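Putative diflavin flavoprotein A 3 (Synechocystis sp., PDB 6H0C) probably passes electrons from NADH to oxygen, reducing it to water, this chain being the flavodiiron core of a metallo-beta-lactamase-like and a flavodoxin-like part. Local coordinates at residues A[355-358]-A[359-363]; A[388-391]-A[392-396]; A[245-248]-A[249-252]. All coordinates share one frame; numbering follows the deposited sequence.

Contact 1. Residues A[355-358]-A[359-363]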
loop_
_atom_site.group_PDB
_atom_site.type_symbol
_atom_site.label_atom_id
_atom_site.label_comp_id
_atom_site.label_asym_id
_atom_site.label_seq_id
_atom_site.Cartn_x
_atom_site.Cartn_y
_atom_site.Cartn_z
ATOM N N ILE A 355 -4.672 -12.453 -20.303
ATOM C CA ILE A 355 -5.565 -11.372 -20.711
ATOM C C ILE A 355 -6.556 -11.853 -21.776
ATOM O O ILE A 355 -7.761 -11.570 -21.699
ATOM C CB ILE A 355 -4.761 -10.168 -21.235
ATOM C CG1 ILE A 355 -3.885 -9.608 -20.112
ATOM C CG2 ILE A 355 -5.693 -9.099 -21.789
ATOM C CD1 ILE A 355 -2.901 -8.554 -20.557
ATOM N N ASP A 356 -6.049 -12.592 -22.761
ATOM C CA ASP A 356 -6.911 -13.174 -23.786
ATOM C C ASP A 356 -7.946 -14.111 -23.147
ATOM O O ASP A 356 -9.137 -14.048 -23.472
ATOM C CB ASP A 356 -6.086 -13.927 -24.833
ATOM C CG ASP A 356 -5.094 -13.031 -25.566
ATOM O OD1 ASP A 356 -5.323 -11.800 -25.650
ATOM O OD2 ASP A 356 -4.081 -13.569 -26.067
ATOM N N MET A 357 -7.492 -14.964 -22.230
ATOM C CA MET A 357 -8.378 -15.915 -21.564
ATOM C C MET A 357 -9.533 -15.185 -20.871
ATOM O O MET A 357 -10.705 -15.509 -21.074
ATOM C CB MET A 357 -7.591 -16.762 -20.559
ATOM C CG MET A 357 -8.398 -17.869 -19.886
ATOM S SD MET A 357 -9.341 -17.313 -18.446
ATOM C CE MET A 357 -8.031 -16.854 -17.301
ATOM N N LEU A 358 -9.197 -14.185 -20.061
ATOM C CA LEU A 358 -10.210 -13.414 -19.348
ATOM C C LEU A 358 -11.180 -12.683 -20.289
ATOM O O LEU A 358 -12.400 -12.709 -20.083
ATOM C CB LEU A 358 -9.538 -12.412 -18.411
ATOM C CG LEU A 358 -8.844 -13.002 -17.181
ATOM C CD1 LEU A 358 -8.096 -11.909 -16.440
ATOM C CD2 LEU A 358 -9.855 -13.691 -16.269
ATOM N N GLU A 359 -10.644 -12.030 -21.313
ATOM C CA GLU A 359 -11.483 -11.298 -22.249
ATOM C C GLU A 359 -12.497 -12.247 -22.889
ATOM O O GLU A 359 -13.690 -11.953 -22.957
ATOM C CB GLU A 359 -10.618 -10.622 -23.316
ATOM C CG GLU A 359 -11.394 -9.861 -24.388
ATOM C CD GLU A 359 -10.481 -9.083 -25.321
ATOM O OE1 GLU A 359 -9.549 -9.691 -25.889
ATOM O OE2 GLU A 359 -10.689 -7.861 -25.474
ATOM N N ASN A 360 -12.005 -13.399 -23.330
ATOM C CA ASN A 360 -12.836 -14.411 -23.973
ATOM C C ASN A 360 -13.912 -14.979 -23.071
ATOM O O ASN A 360 -15.052 -15.168 -23.501
ATOM C CB ASN A 360 -11.972 -15.557 -24.479
ATOM C CG ASN A 360 -11.256 -15.214 -25.743
ATOM O OD1 ASN A 360 -11.727 -14.389 -26.524
ATOM N ND2 ASN A 360 -10.109 -15.841 -25.962
ATOM N N LYS A 361 -13.542 -15.273 -21.827
ATOM C CA LYS A 361 -14.484 -15.869 -20.888
ATOM C C LYS A 361 -15.603 -14.887 -20.550
ATOM O O LYS A 361 -16.773 -15.267 -20.487
ATOM C CB LYS A 361 -13.761 -16.340 -19.620
ATOM C CG LYS A 361 -13.316 -17.798 -19.693
ATOM C CD LYS A 361 -12.631 -18.085 -21.014
ATOM C CE LYS A 361 -12.381 -19.564 -21.227
ATOM N NZ LYS A 361 -11.484 -19.783 -22.405
ATOM N N PHE A 362 -15.252 -13.621 -20.362
ATOM C CA PHE A 362 -16.254 -12.618 -20.044
ATOM C C PHE A 362 -17.126 -12.317 -21.267
ATOM O O PHE A 362 -18.343 -12.138 -21.137
ATOM C CB PHE A 362 -15.586 -11.351 -19.498
ATOM C CG PHE A 362 -15.050 -11.519 -18.101
ATOM C CD1 PHE A 362 -15.826 -12.123 -17.117
ATOM C CD2 PHE A 362 -13.770 -11.103 -17.773
ATOM C CE1 PHE A 362 -15.333 -12.296 -15.825
ATOM C CE2 PHE A 362 -13.274 -11.278 -16.486
ATOM C CZ PHE A 362 -14.052 -11.872 -15.515
ATOM N N ARG A 363 -16.525 -12.295 -22.453
ATOM C CA ARG A 363 -17.321 -12.091 -23.662
ATOM C C ARG A 363 -18.299 -13.251 -23.876
ATOM O O ARG A 363 -19.479 -13.024 -24.130
ATOM C CB ARG A 363 -16.442 -11.917 -24.896
ATOM C CG ARG A 363 -17.264 -11.686 -26.166
ATOM C CD ARG A 363 -16.418 -11.211 -27.335
ATOM N NE ARG A 363 -15.139 -11.910 -27.391
ATOM C CZ ARG A 363 -13.956 -11.307 -27.318
ATOM N NH1 ARG A 363 -13.882 -9.985 -27.200
ATOM N NH2 ARG A 363 -12.844 -12.031 -27.373
#

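Contact 2. Residues A[388-391]-A[392-396]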
loop_
_atom_site.group_PDB
_atom_site.type_symbol
_atom_site.label_atom_id
_atom_site.label_comp_id
_atom_site.label_asym_id
_atom_site.label_seq_id
_atom_site.Cartn_x
_atom_site.Cartn_y
_atom_site.Cartn_z
ATOM N N CYS A 388 -4.276 4.352 -18.639
ATOM C CA CYS A 388 -5.051 3.553 -17.690
ATOM C C CYS A 388 -6.015 4.412 -16.864
ATOM O O CYS A 388 -7.174 4.045 -16.653
ATOM C CB CYS A 388 -4.115 2.777 -16.759
ATOM S SG CYS A 388 -3.213 1.453 -17.584
ATOM N N GLU A 389 -5.523 5.550 -16.388
ATOM C CA GLU A 389 -6.348 6.474 -15.632
ATOM C C GLU A 389 -7.537 6.891 -16.490
ATOM O O GLU A 389 -8.672 6.926 -16.017
ATOM C CB GLU A 389 -5.518 7.688 -15.187
ATOM C CG GLU A 389 -6.273 8.721 -14.365
ATOM C CD GLU A 389 -5.360 9.805 -13.792
ATOM O OE1 GLU A 389 -5.836 10.619 -12.976
ATOM O OE2 GLU A 389 -4.168 9.847 -14.157
ATOM N N GLU A 390 -7.274 7.166 -17.767
ATOM C CA GLU A 390 -8.317 7.626 -18.679
ATOM C C GLU A 390 -9.330 6.522 -18.947
ATOM O O GLU A 390 -10.527 6.780 -19.052
ATOM C CB GLU A 390 -7.711 8.114 -19.994
ATOM C CG GLU A 390 -8.667 8.954 -20.805
ATOM C CD GLU A 390 -9.094 10.210 -20.066
ATOM O OE1 GLU A 390 -10.279 10.598 -20.181
ATOM O OE2 GLU A 390 -8.239 10.807 -19.372
ATOM N N ALA A 391 -8.844 5.288 -19.054
ATOM C CA ALA A 391 -9.723 4.128 -19.206
ATOM C C ALA A 391 -10.654 3.979 -17.997
ATOM O O ALA A 391 -11.847 3.699 -18.151
ATOM C CB ALA A 391 -8.902 2.857 -19.404
ATOM N N GLY A 392 -10.101 4.170 -16.801
ATOM C CA GLY A 392 -10.892 4.159 -15.583
ATOM C C GLY A 392 -11.972 5.225 -15.626
ATOM O O GLY A 392 -13.129 4.973 -15.281
ATOM N N THR A 393 -11.598 6.424 -16.058
ATOM C CA THR A 393 -12.567 7.498 -16.204
ATOM C C THR A 393 -13.654 7.108 -17.197
ATOM O O THR A 393 -14.833 7.281 -16.909
ATOM C CB THR A 393 -11.904 8.804 -16.652
ATOM O OG1 THR A 393 -11.066 9.288 -15.596
ATOM C CG2 THR A 393 -12.959 9.860 -16.975
ATOM N N ASP A 394 -13.265 6.573 -18.353
ATOM C CA ASP A 394 -14.234 6.100 -19.351
ATOM C C ASP A 394 -15.202 5.065 -18.770
ATOM O O ASP A 394 -16.407 5.117 -19.024
ATOM C CB ASP A 394 -13.517 5.497 -20.562
ATOM C CG ASP A 394 -12.864 6.544 -21.442
ATOM O OD1 ASP A 394 -13.205 7.740 -21.309
ATOM O OD2 ASP A 394 -12.011 6.168 -22.277
ATOM N N PHE A 395 -14.661 4.125 -18.001
ATOM C CA PHE A 395 -15.453 3.095 -17.337
ATOM C C PHE A 395 -16.478 3.760 -16.418
ATOM O O PHE A 395 -17.661 3.410 -16.433
ATOM C CB PHE A 395 -14.532 2.145 -16.547
ATOM C CG PHE A 395 -15.157 0.812 -16.187
ATOM C CD1 PHE A 395 -15.909 0.665 -15.029
ATOM C CD2 PHE A 395 -14.962 -0.302 -16.990
ATOM C CE1 PHE A 395 -16.464 -0.563 -14.690
ATOM C CE2 PHE A 395 -15.511 -1.531 -16.652
ATOM C CZ PHE A 395 -16.261 -1.659 -15.503
ATOM N N ALA A 396 -16.020 4.734 -15.636
ATOM C CA ALA A 396 -16.891 5.446 -14.699
ATOM C C ALA A 396 -18.043 6.172 -15.399
ATOM O O ALA A 396 -19.201 6.060 -14.986
ATOM C CB ALA A 396 -16.082 6.429 -13.884
HETATM O O HOH W 1 -8.460 10.365 -16.561
#

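Contact 3. Residues A[245-248]-A[249-252]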
loop_
_atom_site.group_PDB
_atom_site.type_symbol
_atom_site.label_atom_id
_atom_site.label_comp_id
_atom_site.label_asym_id
_atom_site.label_seq_id
_atom_site.Cartn_x
_atom_site.Cartn_y
_atom_site.Cartn_z
ATOM N N GLN A 245 -11.768 10.830 7.831
ATOM C CA GLN A 245 -13.106 10.352 8.159
ATOM C C GLN A 245 -14.125 10.847 7.141
ATOM O O GLN A 245 -14.978 10.083 6.686
ATOM C CB GLN A 245 -13.518 10.788 9.570
ATOM C CG GLN A 245 -12.879 9.975 10.682
ATOM C CD GLN A 245 -12.975 8.462 10.446
ATOM O OE1 GLN A 245 -13.803 7.984 9.663
ATOM N NE2 GLN A 245 -12.118 7.706 11.127
ATOM N N GLN A 246 -14.027 12.124 6.780
ATOM C CA GLN A 246 -14.939 12.716 5.808
ATOM C C GLN A 246 -14.747 12.098 4.418
ATOM O O GLN A 246 -15.721 11.724 3.748
ATOM C CB GLN A 246 -14.743 14.225 5.749
ATOM C CG GLN A 246 -15.618 14.908 4.730
ATOM C CD GLN A 246 -15.115 16.295 4.388
ATOM O OE1 GLN A 246 -14.393 16.916 5.171
ATOM N NE2 GLN A 246 -15.479 16.783 3.207
ATOM N N TRP A 247 -13.491 11.981 3.994
ATOM C CA TRP A 247 -13.187 11.379 2.698
ATOM C C TRP A 247 -13.647 9.920 2.618
ATOM O O TRP A 247 -14.201 9.494 1.607
ATOM C CB TRP A 247 -11.687 11.472 2.405
ATOM C CG TRP A 247 -11.198 12.866 2.379
ATOM C CD1 TRP A 247 -11.945 13.985 2.191
ATOM C CD2 TRP A 247 -9.851 13.303 2.564
ATOM N NE1 TRP A 247 -11.145 15.099 2.238
ATOM C CE2 TRP A 247 -9.851 14.706 2.469
ATOM C CE3 TRP A 247 -8.636 12.641 2.800
ATOM C CZ2 TRP A 247 -8.690 15.465 2.595
ATOM C CZ3 TRP A 247 -7.477 13.397 2.927
ATOM C CH2 TRP A 247 -7.514 14.793 2.826
ATOM N N LEU A 248 -13.404 9.157 3.679
ATOM C CA LEU A 248 -13.870 7.778 3.741
ATOM C C LEU A 248 -15.396 7.720 3.639
ATOM O O LEU A 248 -15.968 6.880 2.933
ATOM C CB LEU A 248 -13.397 7.120 5.032
ATOM C CG LEU A 248 -11.898 6.849 5.111
ATOM C CD1 LEU A 248 -11.452 6.586 6.552
ATOM C CD2 LEU A 248 -11.552 5.673 4.215
ATOM N N SER A 249 -16.052 8.630 4.348
ATOM C CA SER A 249 -17.496 8.716 4.305
ATOM C C SER A 249 -17.979 8.985 2.894
ATOM O O SER A 249 -18.943 8.370 2.448
ATOM C CB SER A 249 -17.999 9.806 5.247
ATOM O OG SER A 249 -17.666 9.496 6.589
ATOM N N GLU A 250 -17.321 9.891 2.175
ATOM C CA GLU A 250 -17.844 10.222 0.856
ATOM C C GLU A 250 -17.587 9.108 -0.146
ATOM O O GLU A 250 -18.388 8.909 -1.052
ATOM C CB GLU A 250 -17.292 11.546 0.335
ATOM C CG GLU A 250 -15.843 11.826 0.565
ATOM C CD GLU A 250 -15.503 13.269 0.210
ATOM O OE1 GLU A 250 -16.046 14.189 0.872
ATOM O OE2 GLU A 250 -14.718 13.476 -0.745
ATOM N N GLN A 251 -16.499 8.360 0.029
ATOM C CA GLN A 251 -16.227 7.233 -0.855
ATOM C C GLN A 251 -17.318 6.174 -0.731
ATOM O O GLN A 251 -17.851 5.696 -1.730
ATOM C CB GLN A 251 -14.858 6.615 -0.555
ATOM C CG GLN A 251 -13.672 7.452 -1.050
ATOM C CD GLN A 251 -13.721 7.721 -2.546
ATOM O OE1 GLN A 251 -13.956 6.820 -3.346
ATOM N NE2 GLN A 251 -13.511 8.971 -2.927
ATOM N N GLN A 252 -17.656 5.808 0.494
ATOM C CA GLN A 252 -18.603 4.722 0.696
ATOM C C GLN A 252 -20.028 5.182 0.411
ATOM O O GLN A 252 -20.943 4.374 0.300
ATOM C CB GLN A 252 -18.460 4.170 2.111
ATOM C CG GLN A 252 -17.089 3.535 2.316
ATOM C CD GLN A 252 -16.841 3.074 3.738
ATOM O OE1 GLN A 252 -16.549 3.877 4.625
ATOM N NE2 GLN A 252 -16.944 1.772 3.957
HETATM O O HOH W 2 -12.782 10.955 -0.898
#

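Contact 1. Residues A[355-358]-A[359-363]
L358 and F362 make the apolar part of this one-turn contact in helix 353-364. They lie side by side and point the same way, with L358 CD2 4.2 Å from F362 CE2. Keeping CG beside its own backbone N (chi1 -73°), F362 also brings CD2 to 3.1 Å from L358 O, an oblique approach to the ring. On another side of the helix M357 and K361 cross at about a right angle. The methionine chain, bent at chi2 and chi3, sets SD 4.2 Å from K361 CG, while K361 folds at chi2 and lays its CD 3.2 Å from M357 O.

The backbone bonds are regular i to i+4 links, among them F362 N to L358 O at 3.0 Å. One turn on from D356, N360 leans its amide over D356 O, and N360 OD1 takes a weak bond from R363 NH2 (2.7 Å, 126°).

Charge gathers round D356 and E359. D356 OD1 and E359 OE1 are 4.7 Å apart, and R375 forms salt bridges with both, which probably offsets their repulsion; T373 holds the other oxygen of E359.

The helix is the crossover of the beta-alpha-beta unit between strands 341-348 and 368-377 of the flavodoxin-like domain. L358 packs on V344 and, with M357, on L329 of helix 323-335, while F362 meets F310 and F312 edge-to-face.

Contact 2. Residues A[388-391]-A[392-396]
E390, T393 and D394 form a local, one-turn contact on the long helix 382-404, which packs against the flavodoxin-like sheet near the C-terminal end of the chain. The shared link between E390 and T393 is a water, W1, which donates to E390 OE2 at 2.9 Å and lies 3.0 Å from T393 OG1. The glutamate reaches it by bending at chi2 (61°), which swings its carboxylate round the helix surface toward the side of T393. T393 OG1 sits beside its own backbone N (chi1 -68°) and also bonds to G279 O, so the hydroxyl joins the water to the end of helix 268-281. The methyl of T393, on the other branch, is 4.2 Å from E390 OE1.

That same E390 OE1 is 4.2 Å from D394 OD1. These like charges would be expected to repel mildly. The D394 carboxylate folds back over the preceding turn, its CG 3.4 Å from E390 O, the carbonyl that already accepts D394 N at 2.8 Å.

In the doubly wound alpha/beta arrangement of flavodoxins, helices cover both faces of a parallel sheet, and this helix is one of those layers. A391 rests on F371 and I374 of strand 368-377, while C388 fits among L272, A275 and I276 of helix 268-281. G392 follows A391 on this buried part of the helix, its N bonded to C388 O at 2.9 Å. E389 runs out extended over R278 of helix 268-281 to K282, which forms a salt bridge with its OE1, and A396 continues the packing onto A283 and V285.

Contact 3. Residues A[245-248]-A[249-252]
S249 and Q245 are linked by two hydrogen bonds in this one-turn contact of helix 237-253. Q245 O accepts both, from S249 N at 3.0 Å and from S249 OG at 2.8 Å, and the two donors approach from opposite faces of the carbonyl plane. The hydroxyl can turn back on the helix because OG lies beside its own backbone N (chi1 -63°), a common way for a helical serine to bond back to the carbonyl four residues earlier.

Water W2 provides a second polar node. It donates to W247 O and to E250 OE2, each at 3.2 Å, and accepts from Q251 NE2 at 2.9 Å. Three neighbouring residues are thus tied together, and W247 O, which also receives Q251 N, holds two hydrogens. Q251 is bent at chi2, which carries its amide round to the water.

Helix 237-253 leads from the metallo-beta-lactamase-like part of the core to strand 257-262 of the flavodoxin-like sheet. Residues of the helix pack on earlier helices: L248 on V210 and Q245 on L214, both of helix 207-217. The W247 ring meets that of F199, and R196 makes a cation-pi contact with W247.

The remaining contacts centre on the E250 side chain. E250 has CG between its backbone N and carbonyl carbon (chi1 41°), which presses CG to 3.0 Å from W247 O. Beyond CG the chain runs extended alongside W247, with the carboxylate and indole planes 59° apart and E250 OE2 4.1 Å from W247 CD1. The other carboxylate oxygen, E250 OE1, is 3.5 Å from Q246 NE2. R196 offers OE2 a weak, long ion pair.

From the N terminus, contact 3 comes first, on a helix that packs on helix 207-217 and leads from the metallo-beta-lactamase-like part to strand 257-262; contact 1 follows on helix 353-364, and contact 2 on the terminal helix 382-404. Each joins adjoining turns of a single helix, so none closes a long loop, and the three run in series without nesting or crossing. Contacts 1 and 2 belong to the flavodoxin-like domain, their centres about 19 Å apart and nearest atoms about 10 Å apart; side chains of both helices meet strand 368-377, which lies between them in the chain. Contact 3 is about 21 Å from contact 2 and about 34 Å from contact 1, centre to centre.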